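Local coordinates for protein endo-1,4-beta-mannanase (Eisenia fetida, PDB 5Y6T) that probably hydrolyses internal beta-1,4-mannosidic linkages of mannan polysaccharides, as a cold-adapted glycoside hydrolase of family GH5, at residues F207-T212 with C248-G253; I215-P220 with D255-I260. All blocks are in the same frame, centred on the assembly; numbering follows the deposited sequence.

Contact 1: F207-T212 with C248-G253; sequences FINKQT and CLIDAG
Ile208 meets Leu249 through methyl groups alone, its CG2 lying 4.1 Å from Leu249 CD2 as the two side chains pass at a slant. CG2 is the branch that stands anti to the backbone N, while CG1 (chi1 -66°) lies beside that nitrogen; the side chain also rests on Pro168 and Tyr244. One residue on, Asn209 has its CB turned toward the second helix and lies against its backbone: CB is 3.2 Å from Leu249 O, and OD1 comes to 3.0 Å from Gly253 CA. Gly253 illustrates how a residue without a side chain lets helices close up, since a CB there would run into that amide oxygen. The ND2 end finds its hydrogen bonds just beyond the helix, at the carbonyls of Asp255 and Gly258. In the (beta/alpha)8 barrel of the GH5 family, this is a nearly perpendicular crossing of outer helix 201-218 by the short helix 246-253, their local axes 8.1 Å apart. Lys210 starts off to the flank, but its chain bends at the last torsion (chi4 -72°) and brings NZ to Gly253 O at 3.0 Å, tilted 20° from the carbonyl plane. A methionine in its place would probably leave this carbonyl at the helix C-terminus without its lysine donor. The hydroxyl of Thr212 bonds back to its own helix, OG1 to Ile208 O at 2.8 Å, on the carbonyl face opposite Thr212 N.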
loop_
_atom_site.group_PDB
_atom_site.type_symbol
_atom_site.label_atom_id
_atom_site.label_comp_id
_atom_site.label_asym_id
_atom_site.label_seq_id
_atom_site.Cartn_x
_atom_site.Cartn_y
_atom_site.Cartn_z
ATOM N N PHE A 207 -7.004 13.411 4.703
ATOM C CA PHE A 207 -7.258 12.817 3.364
ATOM C C PHE A 207 -7.340 11.289 3.509
ATOM O O PHE A 207 -8.263 10.670 3.014
ATOM C CB PHE A 207 -6.142 13.300 2.401
ATOM C CG PHE A 207 -6.251 12.839 0.964
ATOM C CD1 PHE A 207 -7.150 13.445 0.090
ATOM C CD2 PHE A 207 -5.375 11.928 0.461
ATOM C CE1 PHE A 207 -7.150 13.130 -1.242
ATOM C CE2 PHE A 207 -5.348 11.612 -0.895
ATOM C CZ PHE A 207 -6.297 12.187 -1.731
ATOM N N ILE A 208 -6.401 10.747 4.259
ATOM C CA ILE A 208 -6.340 9.347 4.502
ATOM C C ILE A 208 -7.523 8.865 5.356
ATOM O O ILE A 208 -8.143 7.804 5.059
ATOM C CB ILE A 208 -4.963 8.920 5.101
ATOM C CG1 ILE A 208 -3.866 9.151 4.024
ATOM C CG2 ILE A 208 -4.973 7.470 5.546
ATOM C CD1 ILE A 208 -2.507 9.331 4.634
ATOM N N ASN A 209 -7.741 9.520 6.474
ATOM C CA ASN A 209 -8.795 9.153 7.394
ATOM C C ASN A 209 -10.151 9.104 6.681
ATOM O O ASN A 209 -10.902 8.138 6.820
ATOM C CB ASN A 209 -8.839 10.184 8.534
ATOM C CG ASN A 209 -10.065 9.992 9.468
ATOM O OD1 ASN A 209 -10.895 10.889 9.574
ATOM N ND2 ASN A 209 -10.150 8.834 10.149
ATOM N N LYS A 210 -10.469 10.146 5.916
ATOM C CA LYS A 210 -11.791 10.240 5.270
ATOM C C LYS A 210 -11.995 9.169 4.238
ATOM O O LYS A 210 -13.084 8.580 4.149
ATOM C CB LYS A 210 -12.106 11.650 4.736
ATOM C CG LYS A 210 -12.130 12.717 5.829
ATOM C CD LYS A 210 -12.219 14.153 5.297
ATOM C CE LYS A 210 -12.294 15.233 6.394
ATOM N NZ LYS A 210 -13.567 15.305 7.138
ATOM N N GLN A 211 -10.991 8.955 3.400
ATOM C CA GLN A 211 -11.107 7.882 2.398
ATOM C C GLN A 211 -11.097 6.484 2.976
ATOM O O GLN A 211 -11.860 5.628 2.539
ATOM C CB GLN A 211 -10.059 8.007 1.313
ATOM C CG GLN A 211 -10.291 9.212 0.446
ATOM C CD GLN A 211 -9.115 9.445 -0.454
ATOM O OE1 GLN A 211 -9.040 8.883 -1.563
ATOM N NE2 GLN A 211 -8.154 10.228 0.018
ATOM N N THR A 212 -10.352 6.291 4.055
ATOM C CA THR A 212 -10.342 4.992 4.716
ATOM C C THR A 212 -11.743 4.697 5.278
ATOM O O THR A 212 -12.258 3.585 5.125
ATOM C CB THR A 212 -9.234 4.876 5.782
ATOM O OG1 THR A 212 -7.922 4.967 5.162
ATOM C CG2 THR A 212 -9.277 3.558 6.487
ATOM N N CYS A 248 -4.310 9.415 15.675
ATOM C CA CYS A 248 -3.863 10.516 14.782
ATOM C C CYS A 248 -4.791 10.705 13.569
ATOM O O CYS A 248 -4.997 11.873 13.157
ATOM C CB CYS A 248 -2.426 10.386 14.400
ATOM S SG CYS A 248 -1.275 10.619 15.774
ATOM N N LEU A 249 -5.189 9.624 12.917
ATOM C CA LEU A 249 -6.081 9.691 11.704
ATOM C C LEU A 249 -7.415 10.281 12.084
ATOM O O LEU A 249 -7.910 11.172 11.439
ATOM C CB LEU A 249 -6.302 8.364 11.056
ATOM C CG LEU A 249 -5.038 7.805 10.397
ATOM C CD1 LEU A 249 -5.285 6.537 9.669
ATOM C CD2 LEU A 249 -4.425 8.813 9.426
ATOM N N ILE A 250 -7.971 9.841 13.198
ATOM C CA ILE A 250 -9.244 10.426 13.665
ATOM C C ILE A 250 -9.107 11.869 14.106
ATOM O O ILE A 250 -9.999 12.701 13.795
ATOM C CB ILE A 250 -9.897 9.567 14.784
ATOM C CG1 ILE A 250 -10.263 8.166 14.283
ATOM C CG2 ILE A 250 -11.234 10.188 15.236
ATOM C CD1 ILE A 250 -10.495 7.115 15.336
ATOM N N ASP A 251 -8.005 12.208 14.783
ATOM C CA ASP A 251 -7.753 13.587 15.210
ATOM C C ASP A 251 -7.710 14.511 13.988
ATOM O O ASP A 251 -8.374 15.586 13.956
ATOM C CB ASP A 251 -6.491 13.698 16.007
ATOM C CG ASP A 251 -6.481 14.920 16.901
ATOM O OD1 ASP A 251 -7.393 15.750 16.712
ATOM O OD2 ASP A 251 -5.559 15.042 17.740
ATOM N N ALA A 252 -7.108 14.027 12.916
ATOM C CA ALA A 252 -6.970 14.817 11.680
ATOM C C ALA A 252 -8.228 14.937 10.871
ATOM O O ALA A 252 -8.514 16.042 10.362
ATOM C CB ALA A 252 -5.841 14.219 10.841
ATOM N N GLY A 253 -8.964 13.828 10.664
ATOM C CA GLY A 253 -10.051 13.815 9.674
ATOM C C GLY A 253 -11.431 13.788 10.273
ATOM O O GLY A 253 -12.414 13.908 9.558
#

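Contact 2: I215-P220 with D255-I260; sequences IKRADP and DSLGVI
An Asx turn within a type I beta turn, Asp255 to Gly258, presents the carboxylate that receives Arg217 from the end of helix 201-218. Asp255 OD1 takes the backbone N of Leu257 on its anti side at 3.0 Å, which fixes the carboxylate against its own turn and leaves the syn sides for the arginine. The guanidinium grips it end-on in a two-pronged salt bridge: NH1 reaches Asp255 OD2 at 2.8 Å, nearly within the guanidinium plane, and NH2 reaches Asp255 OD1 at 3.0 Å. The fit is not flat, because the two planes stand 39° apart. Leu257 crosses the arginine at about a right angle and lays CD1 over one face of the guanidinium, 3.4 Å from Arg217 CZ, so that a single turn supplies both the charge at the edge and the methyl on the face. Lys216, one residue before Arg217 on the helix, meets a later part of the loop. Its chain, fully extended beyond CG (chi2 -170°), runs past Leu257 O, with CD 3.7 Å from that oxygen, and delivers NZ to Val259 O at 2.7 Å. The same ammonium forms a salt bridge with Asp261, so it joins a carbonyl and a carboxylate of the connection leading into strand 262-266. Lys216 and Ile260 both touch Val224 of strand 223-228, while Val259 leans back on Ile250 of helix 246-253 and Ile215 faces helix 135-152.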
loop_
_atom_site.group_PDB
_atom_site.type_symbol
_atom_site.label_atom_id
_atom_site.label_comp_id
_atom_site.label_asym_id
_atom_site.label_seq_id
_atom_site.Cartn_x
_atom_site.Cartn_y
_atom_site.Cartn_z
ATOM N N ILE A 215 -14.064 3.812 2.398
ATOM C CA ILE A 215 -13.862 2.413 1.966
ATOM C C ILE A 215 -14.579 1.393 2.934
ATOM O O ILE A 215 -15.238 0.458 2.490
ATOM C CB ILE A 215 -12.346 2.109 1.836
ATOM C CG1 ILE A 215 -11.782 2.896 0.647
ATOM C CG2 ILE A 215 -12.121 0.633 1.795
ATOM C CD1 ILE A 215 -10.228 2.994 0.793
ATOM N N LYS A 216 -14.463 1.649 4.223
ATOM C CA LYS A 216 -14.993 0.709 5.213
ATOM C C LYS A 216 -16.520 0.798 5.313
ATOM O O LYS A 216 -17.164 -0.164 5.677
ATOM C CB LYS A 216 -14.271 0.964 6.536
ATOM C CG LYS A 216 -12.860 0.405 6.433
ATOM C CD LYS A 216 -12.166 0.396 7.729
ATOM C CE LYS A 216 -10.899 -0.354 7.600
ATOM N NZ LYS A 216 -10.304 -0.526 8.940
ATOM N N ARG A 217 -17.095 1.944 5.059
ATOM C CA ARG A 217 -18.565 2.010 4.902
ATOM C C ARG A 217 -19.023 1.283 3.700
ATOM O O ARG A 217 -20.069 0.613 3.754
ATOM C CB ARG A 217 -19.035 3.469 4.870
ATOM C CG ARG A 217 -18.852 4.153 6.182
ATOM C CD ARG A 217 -19.694 5.428 6.317
ATOM N NE ARG A 217 -19.526 5.865 7.674
ATOM C CZ ARG A 217 -18.546 6.662 8.087
ATOM N NH1 ARG A 217 -17.714 7.168 7.228
ATOM N NH2 ARG A 217 -18.426 6.944 9.375
ATOM N N ALA A 218 -18.287 1.391 2.583
ATOM C CA ALA A 218 -18.693 0.751 1.323
ATOM C C ALA A 218 -18.464 -0.745 1.376
ATOM O O ALA A 218 -19.182 -1.502 0.714
ATOM C CB ALA A 218 -17.929 1.372 0.180
ATOM N N ASP A 219 -17.444 -1.179 2.154
ATOM C CA ASP A 219 -17.059 -2.586 2.270
ATOM C C ASP A 219 -16.608 -2.860 3.676
ATOM O O ASP A 219 -15.461 -2.713 4.019
ATOM C CB ASP A 219 -15.964 -2.962 1.289
ATOM C CG ASP A 219 -15.664 -4.471 1.300
ATOM O OD1 ASP A 219 -16.122 -5.213 2.217
ATOM O OD2 ASP A 219 -14.902 -4.913 0.440
ATOM N N PRO A 220 -17.567 -3.158 4.577
ATOM C CA PRO A 220 -17.242 -3.319 5.969
ATOM C C PRO A 220 -16.409 -4.536 6.347
ATOM O O PRO A 220 -16.126 -4.698 7.519
ATOM C CB PRO A 220 -18.663 -3.440 6.654
ATOM C CG PRO A 220 -19.566 -2.778 5.703
ATOM C CD PRO A 220 -19.035 -3.267 4.352
ATOM N N ASP A 255 -13.248 11.199 11.405
ATOM C CA ASP A 255 -14.123 10.066 11.177
ATOM C C ASP A 255 -13.614 8.826 11.900
ATOM O O ASP A 255 -12.527 8.265 11.609
ATOM C CB ASP A 255 -14.301 9.826 9.674
ATOM C CG ASP A 255 -15.398 8.855 9.369
ATOM O OD1 ASP A 255 -15.649 7.873 10.128
ATOM O OD2 ASP A 255 -16.026 9.084 8.311
ATOM N N SER A 256 -14.410 8.378 12.873
ATOM C CA SER A 256 -14.033 7.240 13.713
ATOM C C SER A 256 -13.802 5.927 13.010
ATOM O O SER A 256 -13.139 5.060 13.555
ATOM C CB SER A 256 -15.081 7.030 14.816
ATOM O OG SER A 256 -14.859 8.079 15.683
ATOM N N LEU A 257 -14.374 5.768 11.819
ATOM C CA LEU A 257 -14.187 4.548 11.067
ATOM C C LEU A 257 -12.918 4.530 10.236
ATOM O O LEU A 257 -12.576 3.490 9.666
ATOM C CB LEU A 257 -15.387 4.232 10.151
ATOM C CG LEU A 257 -16.757 3.990 10.857
ATOM C CD1 LEU A 257 -17.889 3.775 9.857
ATOM C CD2 LEU A 257 -16.646 2.792 11.801
ATOM N N GLY A 258 -12.260 5.668 10.130
ATOM C CA GLY A 258 -11.178 5.846 9.167
ATOM C C GLY A 258 -9.855 5.431 9.759
ATOM O O GLY A 258 -8.952 6.283 9.939
ATOM N N VAL A 259 -9.743 4.122 10.057
ATOM C CA VAL A 259 -8.583 3.551 10.724
ATOM C C VAL A 259 -8.072 2.431 9.839
ATOM O O VAL A 259 -8.874 1.728 9.188
ATOM C CB VAL A 259 -8.925 3.061 12.140
ATOM C CG1 VAL A 259 -9.333 4.246 12.972
ATOM C CG2 VAL A 259 -9.982 1.936 12.127
ATOM N N ILE A 260 -6.749 2.213 9.850
ATOM C CA ILE A 260 -6.153 1.180 9.008
ATOM C C ILE A 260 -6.021 -0.134 9.791
ATOM O O ILE A 260 -6.262 -0.129 11.017
ATOM C CB ILE A 260 -4.851 1.623 8.390
ATOM C CG1 ILE A 260 -3.743 1.741 9.406
ATOM C CG2 ILE A 260 -5.100 2.835 7.594
ATOM C CD1 ILE A 260 -2.364 2.011 8.832
#

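How the contacts relate
Contacts 1 and 2 show how one helix can hold two successive parts of a connection. Their centres lie about 10 Å apart on the same side of the chain's centre, and their segments alternate in sequence: 207-212 and 215-220 follow each other through and just past helix 201-218, then 248-253 and 255-260 run from helix 246-253 into the loop before strand 262-266. Between the two pairs comes strand 223-228, which lies parallel to 262-266 in the barrel sheet. The Asn209 amide of contact 1 is the polar tie between the two, and Thr212 packs on Val259, so the contacts adjoin on the outer layer of the barrel.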